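Local structure of beta-1,4-mannanase (Caldicellulosiruptor saccharolyticus, 1PMH) at residues A[42-47]-A[175-180]; A[84-89]-A[139-144]; A[104-109]-A[118-123]. The protein probably binds beta-1,4-linked mannan chains through a family 27 carbohydrate-binding module, anchoring a mannan-cleaving enzyme to its substrate. One frame throughout, in Å; residues are numbered along the deposited sequence. Where two conformers were deposited one is given.

Contact 1 (A[42-47]-A[175-180]). With CA (calcium ion), chain C.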
loop_
_atom_site.group_PDB
_atom_site.type_symbol
_atom_site.label_atom_id
_atom_site.label_comp_id
_atom_site.label_asym_id
_atom_site.label_seq_id
_atom_site.Cartn_x
_atom_site.Cartn_y
_atom_site.Cartn_z
ATOM N N PRO A 42 -20.841 -0.046 -1.552
ATOM C CA PRO A 42 -21.532 1.082 -0.904
ATOM C C PRO A 42 -20.548 1.993 -0.177
ATOM O O PRO A 42 -19.747 1.568 0.650
ATOM C CB PRO A 42 -22.554 0.379 -0.002
ATOM C CG PRO A 42 -22.804 -0.883 -0.740
ATOM C CD PRO A 42 -21.474 -1.339 -1.249
ATOM N N GLY A 43 -20.592 3.272 -0.535
ATOM C CA GLY A 43 -19.772 4.280 0.096
ATOM C C GLY A 43 -18.299 4.191 -0.244
ATOM O O GLY A 43 -17.514 4.872 0.380
ATOM N N ASN A 44 -17.913 3.404 -1.243
ATOM C CA ASN A 44 -16.500 3.218 -1.545
ATOM C C ASN A 44 -16.360 2.844 -3.010
ATOM O O ASN A 44 -16.413 1.690 -3.398
ATOM C CB ASN A 44 -15.913 2.137 -0.679
ATOM C CG ASN A 44 -14.404 2.067 -0.850
ATOM O OD1 ASN A 44 -13.846 2.713 -1.746
ATOM N ND2 ASN A 44 -13.746 1.243 -0.067
ATOM N N LYS A 45 -16.244 3.883 -3.828
ATOM C CA LYS A 45 -16.302 3.728 -5.281
ATOM C C LYS A 45 -14.961 3.405 -5.957
ATOM O O LYS A 45 -14.930 2.685 -6.964
ATOM C CB LYS A 45 -16.834 4.998 -5.930
ATOM C CG LYS A 45 -17.057 4.950 -7.429
ATOM C CD LYS A 45 -17.904 6.154 -7.773
ATOM C CE LYS A 45 -18.268 6.266 -9.209
ATOM N NZ LYS A 45 -19.413 7.248 -9.338
ATOM N N TYR A 46 -13.869 3.905 -5.374
ATOM C CA TYR A 46 -12.569 3.845 -6.022
ATOM C C TYR A 46 -11.497 3.220 -5.149
ATOM O O TYR A 46 -11.497 3.382 -3.937
ATOM C CB TYR A 46 -12.076 5.254 -6.398
ATOM C CG TYR A 46 -12.962 6.038 -7.364
ATOM C CD1 TYR A 46 -12.919 5.806 -8.735
ATOM C CD2 TYR A 46 -13.827 7.012 -6.892
ATOM C CE1 TYR A 46 -13.740 6.535 -9.625
ATOM C CE2 TYR A 46 -14.627 7.763 -7.760
ATOM C CZ TYR A 46 -14.568 7.510 -9.103
ATOM O OH TYR A 46 -15.342 8.234 -9.978
ATOM N N ALA A 47 -10.505 2.604 -5.778
ATOM C CA ALA A 47 -9.326 2.066 -5.124
ATOM C C ALA A 47 -8.143 2.249 -6.043
ATOM O O ALA A 47 -8.300 2.437 -7.240
ATOM C CB ALA A 47 -9.530 0.612 -4.766
ATOM N N LEU A 175 -4.830 -1.086 -3.254
ATOM C CA LEU A 175 -4.736 -0.392 -1.986
ATOM C C LEU A 175 -5.932 0.521 -1.833
ATOM O O LEU A 175 -6.405 1.140 -2.789
ATOM C CB LEU A 175 -3.488 0.449 -1.865
ATOM C CG LEU A 175 -2.195 -0.266 -1.726
ATOM C CD1 LEU A 175 -1.052 0.751 -1.746
ATOM C CD2 LEU A 175 -2.132 -1.066 -0.432
ATOM N N ASP A 176 -6.416 0.648 -0.609
ATOM C CA ASP A 176 -7.478 1.624 -0.327
ATOM C C ASP A 176 -7.351 2.047 1.129
ATOM O O ASP A 176 -6.719 1.388 1.960
ATOM C CB ASP A 176 -8.866 1.044 -0.616
ATOM C CG ASP A 176 -9.939 2.067 -0.952
ATOM O OD1 ASP A 176 -9.669 3.278 -0.912
ATOM O OD2 ASP A 176 -11.068 1.671 -1.248
ATOM N N ASN A 177 -8.037 3.150 1.424
ATOM C CA ASN A 177 -8.174 3.603 2.813
ATOM C C ASN A 177 -6.833 3.663 3.527
ATOM O O ASN A 177 -6.669 3.173 4.654
ATOM C CB ASN A 177 -9.188 2.744 3.540
ATOM C CG ASN A 177 -10.573 2.914 2.956
ATOM O OD1 ASN A 177 -10.918 3.983 2.450
ATOM N ND2 ASN A 177 -11.378 1.886 3.014
ATOM N N VAL A 178 -5.897 4.329 2.857
ATOM C CA VAL A 178 -4.604 4.591 3.498
ATOM C C VAL A 178 -4.807 5.828 4.353
ATOM O O VAL A 178 -5.155 6.866 3.836
ATOM C CB VAL A 178 -3.527 4.795 2.427
ATOM C CG1 VAL A 178 -2.215 5.209 3.097
ATOM C CG2 VAL A 178 -3.372 3.520 1.566
ATOM N N ARG A 179 -4.594 5.697 5.657
ATOM C CA ARG A 179 -4.883 6.768 6.590
ATOM C C ARG A 179 -3.699 6.999 7.512
ATOM O O ARG A 179 -3.105 6.052 8.050
ATOM C CB ARG A 179 -6.124 6.463 7.443
ATOM C CG ARG A 179 -7.377 6.318 6.595
ATOM C CD ARG A 179 -8.621 6.346 7.412
ATOM N NE ARG A 179 -8.721 5.068 8.097
ATOM C CZ ARG A 179 -9.685 4.815 8.979
ATOM N NH1 ARG A 179 -10.525 5.768 9.350
ATOM N NH2 ARG A 179 -9.745 3.613 9.534
ATOM N N ILE A 180 -3.352 8.272 7.736
ATOM C CA ILE A 180 -2.373 8.686 8.745
ATOM C C ILE A 180 -3.223 9.247 9.874
ATOM O O ILE A 180 -3.960 10.222 9.682
ATOM C CB ILE A 180 -1.381 9.690 8.144
ATOM C CG1 ILE A 180 -0.675 9.124 6.894
ATOM C CG2 ILE A 180 -0.446 10.217 9.254
ATOM C CD1 ILE A 180 0.120 10.227 6.191
HETATM CA CA CA C . -11.877 4.030 -1.781
HETATM O O HOH W 1 -12.587 4.427 0.394
#

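Contact 2 (A[84-89]-A[139-144])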
loop_
_atom_site.group_PDB
_atom_site.type_symbol
_atom_site.label_atom_id
_atom_site.label_comp_id
_atom_site.label_asym_id
_atom_site.label_seq_id
_atom_site.Cartn_x
_atom_site.Cartn_y
_atom_site.Cartn_z
ATOM N N SER A 84 -0.308 6.335 13.948
ATOM C CA SER A 84 -0.361 5.139 13.137
ATOM C C SER A 84 -0.569 5.469 11.669
ATOM O O SER A 84 -1.095 6.519 11.320
ATOM C CB SER A 84 -1.468 4.174 13.622
ATOM O OG SER A 84 -2.762 4.694 13.454
ATOM N N VAL A 85 -0.184 4.523 10.832
ATOM C CA VAL A 85 -0.552 4.474 9.399
ATOM C C VAL A 85 -1.315 3.176 9.180
ATOM O O VAL A 85 -0.815 2.117 9.500
ATOM C CB VAL A 85 0.685 4.543 8.480
ATOM C CG1 VAL A 85 0.235 4.377 7.023
ATOM C CG2 VAL A 85 1.388 5.905 8.689
ATOM N N GLU A 86 -2.521 3.309 8.664
ATOM C CA GLU A 86 -3.425 2.211 8.432
ATOM C C GLU A 86 -3.680 2.060 6.941
ATOM O O GLU A 86 -3.617 3.042 6.190
ATOM C CB GLU A 86 -4.755 2.514 9.129
ATOM C CG GLU A 86 -5.732 1.361 9.138
ATOM C CD GLU A 86 -6.897 1.653 10.043
ATOM O OE1 GLU A 86 -6.656 2.295 11.109
ATOM O OE2 GLU A 86 -8.011 1.166 9.730
ATOM N N PHE A 87 -3.962 0.862 6.465
ATOM C CA PHE A 87 -4.242 0.625 5.052
ATOM C C PHE A 87 -5.016 -0.666 4.895
ATOM O O PHE A 87 -5.000 -1.531 5.787
ATOM C CB PHE A 87 -2.935 0.561 4.254
ATOM C CG PHE A 87 -2.104 -0.629 4.622
ATOM C CD1 PHE A 87 -2.304 -1.850 3.968
ATOM C CD2 PHE A 87 -1.239 -0.580 5.698
ATOM C CE1 PHE A 87 -1.678 -2.980 4.402
ATOM C CE2 PHE A 87 -0.584 -1.751 6.121
ATOM C CZ PHE A 87 -0.797 -2.924 5.458
ATOM N N GLU A 88 -5.657 -0.800 3.726
ATOM C CA GLU A 88 -6.265 -2.045 3.289
ATOM C C GLU A 88 -5.647 -2.408 1.946
ATOM O O GLU A 88 -5.530 -1.576 1.057
ATOM C CB GLU A 88 -7.794 -1.886 3.135
ATOM C CG GLU A 88 -8.515 -1.544 4.433
ATOM C CD GLU A 88 -10.022 -1.391 4.290
ATOM O OE1 GLU A 88 -10.653 -2.404 3.985
ATOM O OE2 GLU A 88 -10.559 -0.292 4.572
HETATM N N MSE A 89 -5.348 -3.688 1.811
HETATM C CA MSE A 89 -4.741 -4.251 0.610
HETATM C C MSE A 89 -5.565 -5.432 0.164
HETATM O O MSE A 89 -5.970 -6.244 0.993
HETATM C CB MSE A 89 -3.328 -4.649 0.979
HETATM C CG MSE A 89 -2.544 -5.228 -0.111
HETATM SE SE MSE A 89 -0.807 -5.861 0.535
HETATM C CE MSE A 89 -0.225 -4.449 1.244
ATOM N N VAL A 139 -7.654 -10.053 1.807
ATOM C CA VAL A 139 -7.644 -8.697 2.315
ATOM C C VAL A 139 -6.775 -8.611 3.547
ATOM O O VAL A 139 -6.932 -9.353 4.523
ATOM C CB VAL A 139 -9.064 -8.276 2.651
ATOM C CG1 VAL A 139 -9.084 -6.851 3.221
ATOM C CG2 VAL A 139 -9.968 -8.393 1.407
ATOM N N ILE A 140 -5.831 -7.683 3.498
ATOM C CA ILE A 140 -4.897 -7.360 4.581
ATOM C C ILE A 140 -5.246 -5.970 5.040
ATOM O O ILE A 140 -5.238 -5.028 4.272
ATOM C CB ILE A 140 -3.458 -7.455 4.104
ATOM C CG1 ILE A 140 -3.180 -8.913 3.746
ATOM C CG2 ILE A 140 -2.479 -6.963 5.181
ATOM C CD1 ILE A 140 -1.897 -9.156 3.080
ATOM N N HIS A 141 -5.566 -5.866 6.315
ATOM C CA HIS A 141 -5.952 -4.600 6.922
ATOM C C HIS A 141 -5.130 -4.457 8.184
ATOM O O HIS A 141 -5.326 -5.204 9.151
ATOM C CB HIS A 141 -7.444 -4.618 7.251
ATOM C CG HIS A 141 -7.975 -3.338 7.798
ATOM N ND1 HIS A 141 -9.278 -3.208 8.229
ATOM C CD2 HIS A 141 -7.422 -2.112 7.911
ATOM C CE1 HIS A 141 -9.512 -1.927 8.462
ATOM N NE2 HIS A 141 -8.363 -1.285 8.477
ATOM N N LYS A 142 -4.198 -3.498 8.203
ATOM C CA LYS A 142 -3.259 -3.351 9.323
ATOM C C LYS A 142 -3.081 -1.881 9.614
ATOM O O LYS A 142 -3.296 -1.051 8.748
ATOM C CB LYS A 142 -1.853 -3.895 8.986
ATOM C CG LYS A 142 -1.761 -5.352 8.651
ATOM C CD LYS A 142 -1.826 -6.208 9.870
ATOM C CE LYS A 142 -1.432 -7.653 9.598
ATOM N NZ LYS A 142 -2.083 -8.572 10.594
ATOM N N ALA A 143 -2.613 -1.626 10.829
ATOM C CA ALA A 143 -2.079 -0.337 11.228
ATOM C C ALA A 143 -0.727 -0.542 11.856
ATOM O O ALA A 143 -0.588 -1.397 12.709
ATOM C CB ALA A 143 -3.013 0.379 12.191
ATOM N N PHE A 144 0.238 0.272 11.466
ATOM C CA PHE A 144 1.566 0.252 12.040
ATOM C C PHE A 144 1.834 1.530 12.801
ATOM O O PHE A 144 1.382 2.597 12.372
ATOM C CB PHE A 144 2.632 0.062 10.963
ATOM C CG PHE A 144 2.535 -1.209 10.204
ATOM C CD1 PHE A 144 2.460 -2.403 10.853
ATOM C CD2 PHE A 144 2.583 -1.233 8.824
ATOM C CE1 PHE A 144 2.349 -3.579 10.129
ATOM C CE2 PHE A 144 2.558 -2.393 8.122
ATOM C CZ PHE A 144 2.402 -3.568 8.755
#

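Contact 3 (A[104-109]-A[118-123]). Unlike the reference sequence in segment 104-109: Ala-104 (reference Pro). With BMA (beta-D-mannopyranose), chain B; BMA (beta-D-mannopyranose), chain D.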
loop_
_atom_site.group_PDB
_atom_site.type_symbol
_atom_site.label_atom_id
_atom_site.label_comp_id
_atom_site.label_asym_id
_atom_site.label_seq_id
_atom_site.Cartn_x
_atom_site.Cartn_y
_atom_site.Cartn_z
ATOM N N ALA A 104 6.261 -9.982 -0.031
ATOM C CA ALA A 104 6.485 -9.166 1.151
ATOM C C ALA A 104 6.043 -7.744 0.854
ATOM O O ALA A 104 6.035 -7.302 -0.295
ATOM C CB ALA A 104 7.964 -9.198 1.510
ATOM N N TYR A 105 5.713 -7.003 1.884
ATOM C CA TYR A 105 5.481 -5.587 1.765
ATOM C C TYR A 105 6.042 -4.871 2.975
ATOM O O TYR A 105 6.219 -5.433 4.067
ATOM C CB TYR A 105 4.016 -5.222 1.497
ATOM C CG TYR A 105 3.156 -5.427 2.711
ATOM C CD1 TYR A 105 2.999 -4.418 3.623
ATOM C CD2 TYR A 105 2.525 -6.627 2.978
ATOM C CE1 TYR A 105 2.250 -4.591 4.788
ATOM C CE2 TYR A 105 1.763 -6.823 4.109
ATOM C CZ TYR A 105 1.677 -5.819 5.051
ATOM O OH TYR A 105 0.943 -5.949 6.201
ATOM N N LYS A 106 6.332 -3.595 2.766
ATOM C CA LYS A 106 6.765 -2.677 3.815
ATOM C C LYS A 106 6.012 -1.367 3.662
ATOM O O LYS A 106 5.715 -0.953 2.557
ATOM C CB LYS A 106 8.259 -2.412 3.778
ATOM C CG LYS A 106 9.141 -3.634 3.770
ATOM C CD LYS A 106 10.608 -3.317 3.971
ATOM C CE LYS A 106 11.463 -4.568 4.174
ATOM N NZ LYS A 106 12.893 -4.176 4.410
ATOM N N VAL A 107 5.781 -0.724 4.806
ATOM C CA VAL A 107 5.205 0.605 4.867
ATOM C C VAL A 107 6.247 1.501 5.531
ATOM O O VAL A 107 6.727 1.166 6.628
ATOM C CB VAL A 107 3.892 0.600 5.645
ATOM C CG1 VAL A 107 3.330 2.003 5.743
ATOM C CG2 VAL A 107 2.876 -0.322 4.983
ATOM N N VAL A 108 6.594 2.586 4.857
ATOM C CA VAL A 108 7.759 3.390 5.174
ATOM C C VAL A 108 7.401 4.863 5.124
ATOM O O VAL A 108 6.695 5.311 4.226
ATOM C CB VAL A 108 8.848 3.102 4.130
ATOM C CG1 VAL A 108 10.043 3.991 4.204
ATOM C CG2 VAL A 108 9.283 1.643 4.210
ATOM N N ILE A 109 7.957 5.627 6.072
ATOM C CA ILE A 109 8.084 7.075 5.908
ATOM C C ILE A 109 9.477 7.350 5.415
ATOM O O ILE A 109 10.455 7.041 6.108
ATOM C CB ILE A 109 7.761 7.867 7.191
ATOM C CG1 ILE A 109 6.319 7.609 7.651
ATOM C CG2 ILE A 109 8.022 9.352 6.959
ATOM C CD1 ILE A 109 6.007 8.218 9.036
ATOM N N SER A 118 6.156 -4.263 8.345
ATOM C CA SER A 118 6.332 -5.132 7.205
ATOM C C SER A 118 5.757 -6.487 7.492
ATOM O O SER A 118 5.603 -6.865 8.655
ATOM C CB SER A 118 7.817 -5.265 6.883
ATOM O OG SER A 118 8.530 -5.770 7.986
ATOM N N GLU A 119 5.491 -7.215 6.403
ATOM C CA GLU A 119 5.191 -8.625 6.483
ATOM C C GLU A 119 5.839 -9.348 5.320
ATOM O O GLU A 119 5.986 -8.802 4.234
ATOM C CB GLU A 119 3.714 -8.937 6.455
ATOM C CG GLU A 119 2.912 -8.360 7.608
ATOM C CD GLU A 119 1.535 -9.011 7.636
ATOM O OE1 GLU A 119 1.421 -10.110 8.266
ATOM O OE2 GLU A 119 0.584 -8.459 7.014
ATOM N N PHE A 120 6.259 -10.564 5.618
ATOM C CA PHE A 120 6.907 -11.434 4.663
ATOM C C PHE A 120 6.043 -12.645 4.361
ATOM O O PHE A 120 5.226 -13.048 5.162
ATOM C CB PHE A 120 8.269 -11.908 5.222
ATOM C CG PHE A 120 9.214 -10.779 5.438
ATOM C CD1 PHE A 120 9.170 -10.000 6.597
ATOM C CD2 PHE A 120 10.176 -10.515 4.502
ATOM C CE1 PHE A 120 10.050 -8.953 6.731
ATOM C CE2 PHE A 120 11.058 -9.486 4.657
ATOM C CZ PHE A 120 10.977 -8.668 5.747
ATOM N N ASN A 121 6.272 -13.219 3.184
ATOM C CA ASN A 121 5.655 -14.485 2.793
ATOM C C ASN A 121 4.140 -14.459 2.830
ATOM O O ASN A 121 3.506 -15.411 3.308
ATOM C CB ASN A 121 6.216 -15.627 3.635
ATOM C CG ASN A 121 7.700 -15.750 3.475
ATOM O OD1 ASN A 121 8.435 -15.519 4.415
ATOM N ND2 ASN A 121 8.141 -16.001 2.245
ATOM N N ILE A 122 3.584 -13.362 2.362
ATOM C CA ILE A 122 2.137 -13.276 2.215
ATOM C C ILE A 122 1.697 -14.190 1.071
ATOM O O ILE A 122 2.219 -14.128 -0.052
ATOM C CB ILE A 122 1.708 -11.820 1.881
ATOM C CG1 ILE A 122 2.090 -10.878 3.016
ATOM C CG2 ILE A 122 0.231 -11.709 1.566
ATOM C CD1 ILE A 122 1.413 -11.147 4.346
ATOM N N THR A 123 0.704 -15.015 1.388
ATOM C CA THR A 123 0.038 -15.859 0.413
ATOM C C THR A 123 -1.477 -15.667 0.521
ATOM O O THR A 123 -1.940 -14.886 1.339
ATOM C CB THR A 123 0.389 -17.335 0.628
ATOM O OG1 THR A 123 -0.101 -17.732 1.913
ATOM C CG2 THR A 123 1.902 -17.554 0.641
HETATM C C1 BMA B . 15.359 -4.542 1.974
HETATM C C2 BMA B . 14.536 -3.602 1.148
HETATM C C3 BMA B . 15.387 -2.365 0.879
HETATM C C4 BMA B . 15.921 -1.804 2.208
HETATM C C5 BMA B . 16.579 -2.882 3.043
HETATM C C6 BMA B . 16.943 -2.321 4.407
HETATM O O2 BMA B . 13.376 -3.239 1.861
HETATM O O3 BMA B . 14.611 -1.436 0.110
HETATM O O4 BMA B . 16.975 -0.919 1.944
HETATM O O5 BMA B . 15.711 -3.968 3.226
HETATM O O6 BMA B . 17.721 -3.262 5.058
HETATM C C1 BMA D . 15.266 -9.561 2.920
HETATM C C2 BMA D . 15.053 -8.771 4.190
HETATM C C3 BMA D . 14.522 -7.397 3.809
HETATM C C4 BMA D . 15.328 -6.796 2.699
HETATM C C5 BMA D . 15.492 -7.737 1.497
HETATM C C6 BMA D . 16.356 -7.211 0.380
HETATM O O2 BMA D . 16.297 -8.605 4.845
HETATM O O3 BMA D . 14.389 -6.544 4.942
HETATM O O4 BMA D . 14.592 -5.668 2.289
HETATM O O5 BMA D . 16.062 -8.955 1.951
HETATM O O6 BMA D . 17.622 -6.817 0.862
#

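Contact 1 (A[42-47]-A[175-180])
Ala-47 meets strand 172-181 at Leu-175, beside a calcium site of this jellyroll beta-sandwich: the methyl CB of Ala-47 sits 3.7 Å from Leu-175 O. The side chain of Leu-175 turns the other way, into the core against Met-89 and Phe-160. Next comes Asp-176, the residue that carries the contact. Its CG lies anti to the backbone N (chi1 -154°), and the carboxylate reaches out to the loop 42-47, where it binds the ion through both oxygens, with OD1 2.5 Å from the calcium. OD2 does double duty, since Asn-44 ND2 also donates to it at 3.0 Å. The two side chains meet tip to tip; the donor stands 38° out of the carboxylate plane, while OD2 lies almost in the plane of the amide. The other end of that amide, Asn-44 OD1, binds the calcium at 2.4 Å, and having both ends engaged fixes which way round the group sits. Tyr-46 contributes only its carbonyl, O to calcium 2.3 Å, and its ring leads away. Tyr-46 O and Asp-176 OD2 lie close together because they share the metal. Asp-10 O and Glu-12 OE2 complete the protein ligands. At Asn-177 the backbone takes a left-handed conformation, and its N donates back to Asp-176 OD1 at 2.9 Å. The side chain splits its duties in turn: ND2 is held by Glu-88, and Asn-177 OD1 accepts a hydrogen bond, 2.7 Å from the oxygen of the water that binds the calcium.

Contact 2 (A[84-89]-A[139-144])
The His-141 ring has Glu-88 CG over one face, a CH-pi contact 3.8 Å from the ring centroid but made by one of two Glu-88 conformers and so less certain, and Glu-86 OE2 at its edge. On the other face of this antiparallel pair, part of a jellyroll sheet, the Phe-87 ring carries Lys-142 N over one face and meets Phe-144 CE2 at its edge. His-141 NE2 donates to Glu-86 OE2 at 2.8 Å in a nearly straight bond (171°). The donor comes in on the anti side of the carboxylate, 31° out of its plane. OE2 also takes a salt bridge from Arg-179, and OE1 one from Arg-181. An alanine in place of Glu-86 would probably leave His-141 NE2 without its acceptor and the two arginines without a shared counter-charge.

Val-85 with Phe-144, Phe-87 with Lys-142 and Met-89 with Ile-140 are the hydrogen-bonded pairs, each joined by two backbone bonds. Their side chains all go to the inner face. Phe-87 CG sits between its backbone N and carbonyl carbon (chi1 66°), and the ring lies alongside the Lys-142 chain, CZ and CE2 each 3.8 Å from Lys-142 CB. Farther along, Met-89, present as selenomethionine, packs CB against Ile-140 CB at 4.2 Å, while Ile-140 CG2 reaches Phe-87 CE1 at 4.1 Å.

Contact 3 (A[104-109]-A[118-123])
Tyr-105 and Glu-119 form the tight part of this contact. Their side chains run side by side, pointing the same way, and end in a short hydrogen bond: Tyr-105 OH donates at 2.7 Å to the anti lone pair of Glu-119 OE2, with ring and carboxylate planes nearly perpendicular at 88°. Glu-119 N lies above the centre of the phenol ring, and Ile-122 CG1 fills in at its edge, 4.2 Å from Tyr-105 CE2. This is the inward side, and Ile-140 and Lys-142 of strand 135-145 press on the same phenol. Between Tyr-105 and Glu-119 a pair of backbone bonds closes the antiparallel ladder, while beyond Phe-120 a G1 bulge at Asn-121 and Ile-122 takes the chain round a corner.

The other face is looser. Ala-104 CB (proline in the reference sequence) lies 3.9 Å from Phe-120 CD2 and 3.4 Å from Glu-119 O. Lys-106 CG rests against Ser-118 CB at 3.8 Å. Past that point the lysine stretches to the sugars. Lys-106 NZ donates hydrogen bonds to O2 of the chain B mannose at 2.8 Å and to O3 (2.9 Å) and O4 of the chain D mannose, so one ammonium spans the 1,4 linkage through O4; Glu-115 adds a salt bridge. The arrangement is that of a beta hairpin, one face in the sandwich core, the other lining the glycan-binding site.

How the contacts relate
The three contacts step across the jellyroll from the calcium to the glycan. Along the chain they are nested: 104-109 with 118-123 lies within the loop closed by 84-89 and 139-144, itself within the loop closed by 42-47 and 175-180. Contacts 1 and 2 have centres 11 Å apart and share one sheet, in which strands 172-181 and 84-92 are neighbours. Contact 3 belongs to the opposing sheet, its centre also 11 Å from that of contact 2, and the two pack against each other across the core, where Phe-87 touches Tyr-105. Contacts 1 and 3, centres 19 Å apart, do not touch, so the metal site lies remote from the sugar-binding surface.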